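Local coordinates for uncharacterized protein (Chaetomium thermophilum, PDB 3LPZ), which probably acts as the Get4 component of the Get pathway, an alpha-solenoid protein that binds Get5 during the biogenesis of tail-anchored membrane proteins, at residues G258-R264 with A289-I295; S62-R67 with G102-F107; Y189-V194 with A209-F213. All coordinates share one frame; numbering follows the deposited sequence. Where two conformers were deposited one is given.

Contact 1 (G258-R264 with A289-I295); sequences GSPDLFR and AEMYFGI
Gly258 and Phe293 bring the two backbones nearest each other, their CA atoms 4.8 Å apart, at a point where one helix is about to start and the other is ending. Ser259 is the N-cap of helix 260-269, while Gly294, with its positive phi, turns the chain out of helix 282-293. The axes of the short segments 260-264 and 289-293 run in roughly opposing directions, at 140°, and come no nearer than 10.4 Å.

Side chains fill that separation. The Phe293 ring is clamped over both faces: CB of Phe263 stands 3.8 Å from its centroid, almost on the ring normal, and CB of Tyr292 lies against the other face. CD1 of Phe293 meets the backbone entering the neighbouring helix, 3.4 Å from Ser259 O. Phe263 has CG anti to its own nitrogen (chi1 -175°), which carries its ring out toward helix 282-293. There it meets Phe293 obliquely, the planes 34° apart, and receives the methyl of Ala289 over one face, with Ala289 CB 3.9 Å from the Phe263 centroid. Ile295 CD1 adds a further contact, 3.8 Å from CD2 of Phe263, and lies over a face of the Arg264 guanidinium. Pro260 packs on the helix end, its CG 3.4 Å from Phe293 O. Replacing Phe293 with an alanine would probably open a gap between Phe263 and the 258-259 backbone, and Phe263 would lose the ring on which its CB rests.

Helix 243-256 packs on the same two rings, with Leu251 against Phe263 and Ser254 against Phe293. Side-chain packing between roughly antiparallel helices, as here, is characteristic of an alpha-solenoid, the fold of Get4.

Contact 2 (S62-R67 with G102-F107); sequences SQTLLR and GCLRLF
Gln63 pairs with Cys103 and Leu66 with Leu106 at CA separations of 5.5 and 5.7 Å, so the two backbones pass close by in the same sense, one at the end of helix 51-67 and the other leaving helix 94-104 through a type I turn from Leu104 to Phe107.

Leu106 pushes into the groove between Gln63, Leu66 and Arg67. Its CB abuts CB of Leu66 at 3.7 Å, while its two methyls part company: CD1 touches CB of Gln63, and CD2 sits 3.7 Å above the guanidinium plane of Arg67, over the centre of the group. The extended Arg67 chain thus lays the flat face of its guanidinium across the leucine methyl. Leu66 works deeper. With CG anti to its carbonyl carbon (chi1 -65°), it extends toward the 102-107 segment, and its CD2 comes over one face of the Phe107 ring, 4.2 Å from the centroid and 16° off the normal, a CH-pi contact; CD1 meanwhile lies 3.5 Å from Cys103 O. At the other end Gln63 CG packs beside Cys103 SG, and its amide settles against the Gly102-Cys103 peptide, a position accessible because Gly102 has no side chain.

One water supplies the polar link, donating to both Leu66 O (2.8 Å) and Leu106 O, and so ties together two carbonyls that cannot bond to each other.

Around this pair, helix 71-88, which lies between them in sequence, takes Ser62 and Cys103 against Ala78, and Ser62 OG bonds to Gly74 O. Helix 112-128 adds Phe117, whose ring meets that of Phe107, helix 136-148 receives Leu104, and helix 11-25 packs on Leu65 through Ile23.

Contact 3 (Y189-V194 with A209-F213); sequences YCARAV and AYRIF
Helices 186-199 and 203-220 form an antiparallel hairpin joined by a very short connection, and Cys190 and Phe213 meet between them, in a buried contact. The axes of the short segments 189-194 and 209-213 lie 9.1 Å apart at 149°.

Phe213 lays its ring across the start of segment 189-194. CB of Cys190 sits over one face, 3.8 Å from the centroid and displaced toward the rim, in a CH-pi contact. With SG anti to the backbone nitrogen (chi1 -171°), the sulfur of Cys190 swings to the same ring from an oblique direction, 4.5 Å from the centroid, and also approaches CD1 of Tyr210. The remote end of the Phe213 ring reaches Tyr189, its CE2 lying 3.8 Å from CB of that residue.

Small residues let the backbones close in nearer the turn. CB of Ala193 faces CB of Ala209 at 3.9 Å, and Ala209 CB also presses to 3.3 Å from Ala193 O, a buried carbonyl with no polar partner. Val194 lies alongside Tyr210, with its CG2 3.8 Å from Tyr210 CB, while the phenol oxygen of Tyr210 bonds to Ser249 OG and Arg237 N.

Tyr175 of helix 166-179 meets Phe213 edge-to-face, and helix 243-256 packs Leu245 on Cys190 and Leu252 on Val194. A tight helical hairpin flanked by the preceding and following helices is characteristic of alpha-solenoids, the fold of Get4.

How the contacts relate
Along the chain contact 2 comes first, then contact 3, then contact 1, each closing before the next opens. The same order is traced through space: contact 2 lies across the chain's centre from the other two, its centre 48 Å from that of contact 1 and 33 Å from that of contact 3. Contacts 1 and 3 are nearer neighbours, with centres 21 Å apart and nearest atoms about 8 Å apart; they do not touch, but helix 243-256 packs against both. All three join helices close in sequence within the Get4 fold. Many such local joints, laid in series, build an elongated solenoid, consistent with a fold adapted for multiple interactions in tail-anchored protein biogenesis.

Contact 1 (G258-R264 with A289-I295)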
loop_
_atom_site.group_PDB
_atom_site.type_symbol
_atom_site.label_atom_id
_atom_site.label_comp_id
_atom_site.label_asym_id
_atom_site.label_seq_id
_atom_site.Cartn_x
_atom_site.Cartn_y
_atom_site.Cartn_z
ATOM N N GLY A 258 25.588 -6.591 0.346
ATOM C CA GLY A 258 25.473 -5.611 -0.724
ATOM C C GLY A 258 26.749 -5.292 -1.470
ATOM O O GLY A 258 27.176 -4.146 -1.503
ATOM N N SER A 259 27.344 -6.314 -2.077
ATOM C CA SER A 259 28.512 -6.140 -2.927
ATOM C C SER A 259 28.050 -5.536 -4.256
ATOM O O SER A 259 27.239 -6.136 -4.956
ATOM C CB SER A 259 29.210 -7.494 -3.137
ATOM O OG SER A 259 30.292 -7.408 -4.052
ATOM N N PRO A 260 28.547 -4.333 -4.597
ATOM C CA PRO A 260 28.228 -3.711 -5.890
ATOM C C PRO A 260 28.596 -4.603 -7.086
ATOM O O PRO A 260 27.927 -4.549 -8.120
ATOM C CB PRO A 260 29.089 -2.441 -5.903
ATOM C CG PRO A 260 29.481 -2.203 -4.483
ATOM C CD PRO A 260 29.508 -3.537 -3.812
ATOM N N ASP A 261 29.656 -5.402 -6.935
ATOM C CA ASP A 261 30.081 -6.391 -7.938
ATOM C C ASP A 261 28.948 -7.336 -8.330
ATOM O O ASP A 261 28.778 -7.663 -9.504
ATOM C CB ASP A 261 31.239 -7.239 -7.394
ATOM C CG ASP A 261 32.499 -6.435 -7.135
ATOM O OD1 ASP A 261 32.695 -5.368 -7.774
ATOM O OD2 ASP A 261 33.307 -6.898 -6.292
ATOM N N LEU A 262 28.209 -7.793 -7.322
ATOM C CA LEU A 262 27.058 -8.671 -7.490
ATOM C C LEU A 262 25.983 -8.023 -8.356
ATOM O O LEU A 262 25.491 -8.636 -9.307
ATOM C CB LEU A 262 26.443 -8.979 -6.128
ATOM C CG LEU A 262 26.930 -10.161 -5.306
ATOM C CD1 LEU A 262 26.601 -9.931 -3.806
ATOM C CD2 LEU A 262 26.299 -11.438 -5.838
ATOM N N PHE A 263 25.629 -6.783 -8.004
ATOM C CA PHE A 263 24.572 -6.043 -8.687
ATOM C C PHE A 263 24.956 -5.785 -10.132
ATOM O O PHE A 263 24.132 -5.931 -11.038
ATOM C CB PHE A 263 24.258 -4.714 -7.985
ATOM C CG PHE A 263 23.098 -3.976 -8.593
ATOM C CD1 PHE A 263 21.788 -4.328 -8.275
ATOM C CD2 PHE A 263 23.310 -2.968 -9.529
ATOM C CE1 PHE A 263 20.708 -3.658 -8.864
ATOM C CE2 PHE A 263 22.247 -2.308 -10.132
ATOM C CZ PHE A 263 20.938 -2.647 -9.790
ATOM N N ARG A 264 26.216 -5.399 -10.334
ATOM C CA ARG A 264 26.705 -5.085 -11.668
ATOM C C ARG A 264 26.699 -6.354 -12.519
ATOM O O ARG A 264 26.237 -6.332 -13.648
ATOM C CB ARG A 264 28.099 -4.437 -11.613
ATOM C CG ARG A 264 28.072 -2.993 -11.145
ATOM C CD ARG A 264 29.420 -2.279 -11.365
ATOM N NE ARG A 264 29.471 -1.048 -10.582
ATOM C CZ ARG A 264 30.030 -0.950 -9.375
ATOM N NH1 ARG A 264 30.625 -2.005 -8.820
ATOM N NH2 ARG A 264 30.007 0.211 -8.729
ATOM N N ALA A 289 19.965 -0.037 -6.361
ATOM C CA ALA A 289 21.439 0.038 -6.435
ATOM C C ALA A 289 22.029 1.067 -5.461
ATOM O O ALA A 289 23.076 0.822 -4.853
ATOM C CB ALA A 289 21.931 0.358 -7.877
ATOM N N GLU A 290 21.377 2.217 -5.338
ATOM C CA GLU A 290 21.781 3.193 -4.326
ATOM C C GLU A 290 21.559 2.709 -2.890
ATOM O O GLU A 290 22.485 2.762 -2.077
ATOM C CB GLU A 290 21.105 4.534 -4.576
ATOM C CG GLU A 290 21.634 5.699 -3.724
ATOM C CD GLU A 290 20.905 6.998 -4.048
ATOM O OE1 GLU A 290 19.818 7.254 -3.484
ATOM O OE2 GLU A 290 21.407 7.761 -4.892
ATOM N N MET A 291 20.360 2.208 -2.594
ATOM C CA MET A 291 19.984 1.813 -1.230
ATOM C C MET A 291 20.794 0.644 -0.670
ATOM O O MET A 291 21.199 0.657 0.492
ATOM C CB MET A 291 18.501 1.459 -1.167
ATOM C CG MET A 291 17.580 2.614 -1.423
ATOM S SD MET A 291 15.870 2.091 -1.524
ATOM C CE MET A 291 15.458 1.941 0.221
ATOM N N TYR A 292 21.035 -0.370 -1.500
ATOM C CA TYR A 292 21.606 -1.634 -1.016
ATOM C C TYR A 292 23.052 -1.877 -1.406
ATOM O O TYR A 292 23.737 -2.735 -0.822
ATOM C CB TYR A 292 20.729 -2.819 -1.479
ATOM C CG TYR A 292 19.330 -2.735 -0.903
ATOM C CD1 TYR A 292 19.068 -3.167 0.395
ATOM C CD2 TYR A 292 18.280 -2.161 -1.640
ATOM C CE1 TYR A 292 17.776 -3.065 0.956
ATOM C CE2 TYR A 292 16.979 -2.049 -1.091
ATOM C CZ TYR A 292 16.741 -2.493 0.212
ATOM O OH TYR A 292 15.467 -2.386 0.755
ATOM N N PHE A 293 23.512 -1.161 -2.417
ATOM C CA PHE A 293 24.818 -1.454 -2.982
ATOM C C PHE A 293 25.729 -0.240 -3.013
ATOM O O PHE A 293 26.879 -0.340 -3.459
ATOM C CB PHE A 293 24.673 -2.081 -4.370
ATOM C CG PHE A 293 23.869 -3.350 -4.364
ATOM C CD1 PHE A 293 24.429 -4.543 -3.909
ATOM C CD2 PHE A 293 22.538 -3.343 -4.786
ATOM C CE1 PHE A 293 23.672 -5.717 -3.891
ATOM C CE2 PHE A 293 21.767 -4.510 -4.766
ATOM C CZ PHE A 293 22.322 -5.691 -4.320
ATOM N N GLY A 294 25.224 0.892 -2.532
ATOM C CA GLY A 294 26.006 2.129 -2.493
ATOM C C GLY A 294 26.365 2.680 -3.872
ATOM O O GLY A 294 27.278 3.486 -3.990
ATOM N N ILE A 295 25.665 2.245 -4.921
ATOM C CA ILE A 295 25.888 2.767 -6.282
ATOM C C ILE A 295 25.050 4.030 -6.502
ATOM O O ILE A 295 23.814 3.968 -6.554
ATOM C CB ILE A 295 25.581 1.706 -7.353
ATOM C CG1 ILE A 295 26.441 0.465 -7.133
ATOM C CG2 ILE A 295 25.784 2.263 -8.756
ATOM C CD1 ILE A 295 25.917 -0.808 -7.827
#

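Contact 2 (S62-R67 with G102-F107)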
loop_
_atom_site.group_PDB
_atom_site.type_symbol
_atom_site.label_atom_id
_atom_site.label_comp_id
_atom_site.label_asym_id
_atom_site.label_seq_id
_atom_site.Cartn_x
_atom_site.Cartn_y
_atom_site.Cartn_z
ATOM N N SER A 62 -22.828 6.711 13.538
ATOM C CA SER A 62 -22.278 6.546 12.197
ATOM C C SER A 62 -22.462 5.109 11.712
ATOM O O SER A 62 -22.933 4.880 10.587
ATOM C CB SER A 62 -20.779 6.870 12.148
ATOM O OG SER A 62 -20.287 6.468 10.873
ATOM N N GLN A 63 -22.074 4.153 12.552
ATOM C CA GLN A 63 -22.207 2.743 12.195
ATOM C C GLN A 63 -23.680 2.346 11.989
ATOM O O GLN A 63 -24.010 1.608 11.025
ATOM C CB GLN A 63 -21.492 1.838 13.206
ATOM C CG GLN A 63 -19.982 2.129 13.225
ATOM C CD GLN A 63 -19.216 1.357 14.267
ATOM O OE1 GLN A 63 -19.768 0.478 14.908
ATOM N NE2 GLN A 63 -17.927 1.682 14.441
ATOM N N THR A 64 -24.566 2.836 12.856
ATOM C CA THR A 64 -26.001 2.554 12.655
ATOM C C THR A 64 -26.533 3.079 11.320
ATOM O O THR A 64 -27.311 2.391 10.619
ATOM C CB THR A 64 -26.876 3.089 13.810
ATOM O OG1 THR A 64 -26.461 2.474 15.030
ATOM C CG2 THR A 64 -28.356 2.750 13.565
ATOM N N LEU A 65 -26.131 4.303 10.968
ATOM C CA LEU A 65 -26.569 4.895 9.706
ATOM C C LEU A 65 -26.034 4.083 8.539
ATOM O O LEU A 65 -26.767 3.782 7.601
ATOM C CB LEU A 65 -26.093 6.334 9.587
ATOM C CG LEU A 65 -26.906 7.349 10.394
ATOM C CD1 LEU A 65 -26.083 8.585 10.718
ATOM C CD2 LEU A 65 -28.190 7.720 9.650
ATOM N N LEU A 66 -24.751 3.731 8.610
ATOM C CA LEU A 66 -24.129 2.902 7.566
ATOM C C LEU A 66 -24.808 1.534 7.417
ATOM O O LEU A 66 -24.994 1.074 6.300
ATOM C CB LEU A 66 -22.600 2.750 7.775
ATOM C CG LEU A 66 -21.799 4.055 7.651
ATOM C CD1 LEU A 66 -20.341 3.911 8.197
ATOM C CD2 LEU A 66 -21.782 4.530 6.197
ATOM N N ARG A 67 -25.164 0.897 8.532
ATOM C CA ARG A 67 -25.917 -0.378 8.499
ATOM C C ARG A 67 -27.320 -0.213 7.930
ATOM O O ARG A 67 -27.868 -1.155 7.392
ATOM C CB ARG A 67 -26.079 -0.981 9.892
ATOM C CG ARG A 67 -24.884 -1.718 10.379
ATOM C CD ARG A 67 -25.139 -2.347 11.727
ATOM N NE ARG A 67 -23.860 -2.575 12.390
ATOM C CZ ARG A 67 -23.076 -3.640 12.196
ATOM N NH1 ARG A 67 -23.427 -4.620 11.365
ATOM N NH2 ARG A 67 -21.928 -3.734 12.843
ATOM N N GLY A 102 -14.419 -0.185 12.298
ATOM C CA GLY A 102 -15.836 -0.523 12.388
ATOM C C GLY A 102 -16.656 0.303 11.391
ATOM O O GLY A 102 -17.599 -0.228 10.760
ATOM N N CYS A 103 -16.340 1.589 11.253
ATOM C CA CYS A 103 -17.023 2.432 10.240
ATOM C C CYS A 103 -16.658 2.012 8.810
ATOM O O CYS A 103 -17.546 1.825 7.947
ATOM C CB CYS A 103 -16.698 3.922 10.434
ATOM S SG CYS A 103 -17.331 4.622 11.990
ATOM N N LEU A 104 -15.358 1.855 8.577
ATOM C CA LEU A 104 -14.811 1.517 7.249
ATOM C C LEU A 104 -15.509 0.327 6.601
ATOM O O LEU A 104 -15.897 0.375 5.416
ATOM C CB LEU A 104 -13.308 1.197 7.356
ATOM C CG LEU A 104 -12.572 0.905 6.028
ATOM C CD1 LEU A 104 -12.656 2.112 5.109
ATOM C CD2 LEU A 104 -11.070 0.503 6.246
ATOM N N ARG A 105 -15.648 -0.746 7.380
ATOM C CA ARG A 105 -16.155 -2.003 6.858
ATOM C C ARG A 105 -17.658 -1.936 6.573
ATOM O O ARG A 105 -18.192 -2.793 5.890
ATOM C CB ARG A 105 -15.852 -3.137 7.824
ATOM C CG ARG A 105 -14.349 -3.428 7.936
ATOM C CD ARG A 105 -14.153 -4.740 8.689
ATOM N NE ARG A 105 -12.750 -5.107 8.951
ATOM C CZ ARG A 105 -11.942 -5.712 8.079
ATOM N NH1 ARG A 105 -12.368 -5.985 6.846
ATOM N NH2 ARG A 105 -10.690 -6.034 8.437
ATOM N N LEU A 106 -18.340 -0.911 7.085
ATOM C CA LEU A 106 -19.776 -0.775 6.818
ATOM C C LEU A 106 -20.150 0.110 5.632
ATOM O O LEU A 106 -21.319 0.159 5.253
ATOM C CB LEU A 106 -20.528 -0.356 8.085
ATOM C CG LEU A 106 -20.557 -1.374 9.245
ATOM C CD1 LEU A 106 -20.998 -0.670 10.546
ATOM C CD2 LEU A 106 -21.470 -2.559 8.959
ATOM N N PHE A 107 -19.184 0.798 5.029
ATOM C CA PHE A 107 -19.459 1.552 3.807
ATOM C C PHE A 107 -19.680 0.602 2.631
ATOM O O PHE A 107 -18.986 -0.418 2.530
ATOM C CB PHE A 107 -18.265 2.397 3.389
ATOM C CG PHE A 107 -18.101 3.674 4.145
ATOM C CD1 PHE A 107 -17.302 3.719 5.295
ATOM C CD2 PHE A 107 -18.663 4.864 3.660
ATOM C CE1 PHE A 107 -17.099 4.926 5.974
ATOM C CE2 PHE A 107 -18.468 6.054 4.334
ATOM C CZ PHE A 107 -17.670 6.097 5.482
HETATM O O HOH W 1 -23.512 1.704 3.961
#

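Contact 3 (Y189-V194 with A209-F213)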
loop_
_atom_site.group_PDB
_atom_site.type_symbol
_atom_site.label_atom_id
_atom_site.label_comp_id
_atom_site.label_asym_id
_atom_site.label_seq_id
_atom_site.Cartn_x
_atom_site.Cartn_y
_atom_site.Cartn_z
ATOM N N TYR A 189 4.734 -9.385 -12.655
ATOM C CA TYR A 189 3.823 -9.322 -11.526
ATOM C C TYR A 189 4.540 -9.631 -10.244
ATOM O O TYR A 189 4.260 -9.009 -9.209
ATOM C CB TYR A 189 2.611 -10.232 -11.742
ATOM C CG TYR A 189 1.739 -9.697 -12.869
ATOM C CD1 TYR A 189 0.805 -8.681 -12.631
ATOM C CD2 TYR A 189 1.911 -10.141 -14.188
ATOM C CE1 TYR A 189 0.024 -8.158 -13.677
ATOM C CE2 TYR A 189 1.135 -9.628 -15.228
ATOM C CZ TYR A 189 0.202 -8.639 -14.963
ATOM O OH TYR A 189 -0.546 -8.122 -15.985
ATOM N N CYS A 190 5.512 -10.533 -10.308
ATOM C CA CYS A 190 6.331 -10.788 -9.134
ATOM C C CYS A 190 7.056 -9.499 -8.705
ATOM O O CYS A 190 7.069 -9.170 -7.507
ATOM C CB CYS A 190 7.322 -11.941 -9.396
ATOM S SG CYS A 190 8.178 -12.461 -7.913
ATOM N N ALA A 191 7.602 -8.765 -9.688
ATOM C CA ALA A 191 8.329 -7.526 -9.433
ATOM C C ALA A 191 7.450 -6.465 -8.792
ATOM O O ALA A 191 7.917 -5.761 -7.937
ATOM C CB ALA A 191 8.999 -6.990 -10.690
ATOM N N ARG A 192 6.176 -6.378 -9.188
ATOM C CA ARG A 192 5.216 -5.457 -8.545
ATOM C C ARG A 192 4.970 -5.756 -7.064
ATOM O O ARG A 192 4.553 -4.856 -6.324
ATOM C CB ARG A 192 3.881 -5.410 -9.311
ATOM C CG ARG A 192 4.031 -4.880 -10.756
ATOM C CD ARG A 192 2.648 -4.691 -11.437
ATOM N NE ARG A 192 1.943 -3.513 -10.923
ATOM C CZ ARG A 192 2.225 -2.254 -11.263
ATOM N NH1 ARG A 192 3.206 -1.969 -12.133
ATOM N NH2 ARG A 192 1.512 -1.258 -10.747
ATOM N N ALA A 193 5.197 -7.002 -6.637
ATOM C CA ALA A 193 5.048 -7.375 -5.209
ATOM C C ALA A 193 6.348 -7.305 -4.454
ATOM O O ALA A 193 6.313 -7.209 -3.227
ATOM C CB ALA A 193 4.507 -8.797 -5.061
ATOM N N VAL A 194 7.474 -7.404 -5.157
ATOM C CA VAL A 194 8.795 -7.508 -4.508
ATOM C C VAL A 194 9.552 -6.190 -4.480
ATOM O O VAL A 194 9.989 -5.769 -3.411
ATOM C CB VAL A 194 9.681 -8.577 -5.195
ATOM C CG1 VAL A 194 11.117 -8.501 -4.680
ATOM C CG2 VAL A 194 9.092 -9.965 -4.946
ATOM N N ALA A 209 6.822 -11.668 -0.019
ATOM C CA ALA A 209 6.055 -11.551 -1.268
ATOM C C ALA A 209 6.627 -12.483 -2.350
ATOM O O ALA A 209 5.894 -13.180 -3.034
ATOM C CB ALA A 209 6.035 -10.103 -1.769
ATOM N N TYR A 210 7.946 -12.519 -2.462
ATOM C CA TYR A 210 8.605 -13.405 -3.407
ATOM C C TYR A 210 8.263 -14.886 -3.141
ATOM O O TYR A 210 7.910 -15.648 -4.051
ATOM C CB TYR A 210 10.106 -13.188 -3.300
ATOM C CG TYR A 210 10.904 -14.260 -3.982
ATOM C CD1 TYR A 210 11.099 -14.233 -5.365
ATOM C CD2 TYR A 210 11.460 -15.320 -3.238
ATOM C CE1 TYR A 210 11.817 -15.239 -6.003
ATOM C CE2 TYR A 210 12.190 -16.324 -3.878
ATOM C CZ TYR A 210 12.363 -16.267 -5.260
ATOM O OH TYR A 210 13.093 -17.263 -5.884
ATOM N N ARG A 211 8.330 -15.292 -1.882
ATOM C CA ARG A 211 8.057 -16.689 -1.564
ATOM C C ARG A 211 6.589 -17.031 -1.868
ATOM O O ARG A 211 6.300 -18.052 -2.490
ATOM C CB ARG A 211 8.413 -16.978 -0.103
ATOM C CG ARG A 211 9.932 -16.868 0.141
ATOM C CD ARG A 211 10.321 -17.452 1.484
ATOM N NE ARG A 211 10.129 -16.519 2.575
ATOM C CZ ARG A 211 11.131 -15.912 3.218
ATOM N NH1 ARG A 211 12.406 -16.130 2.876
ATOM N NH2 ARG A 211 10.863 -15.089 4.215
ATOM N N ILE A 212 5.673 -16.174 -1.455
ATOM C CA ILE A 212 4.243 -16.414 -1.738
ATOM C C ILE A 212 3.950 -16.470 -3.234
ATOM O O ILE A 212 3.242 -17.396 -3.707
ATOM C CB ILE A 212 3.325 -15.387 -1.026
ATOM C CG1 ILE A 212 3.442 -15.502 0.516
ATOM C CG2 ILE A 212 1.856 -15.490 -1.506
ATOM C CD1 ILE A 212 2.924 -16.844 1.170
ATOM N N PHE A 213 4.474 -15.508 -3.990
ATOM C CA PHE A 213 4.139 -15.441 -5.418
ATOM C C PHE A 213 4.696 -16.699 -6.126
ATOM O O PHE A 213 3.991 -17.355 -6.910
ATOM C CB PHE A 213 4.734 -14.173 -6.060
ATOM C CG PHE A 213 4.387 -14.010 -7.501
ATOM C CD1 PHE A 213 5.130 -14.658 -8.497
ATOM C CD2 PHE A 213 3.305 -13.195 -7.881
ATOM C CE1 PHE A 213 4.795 -14.501 -9.869
ATOM C CE2 PHE A 213 2.967 -13.035 -9.227
ATOM C CZ PHE A 213 3.706 -13.695 -10.228
#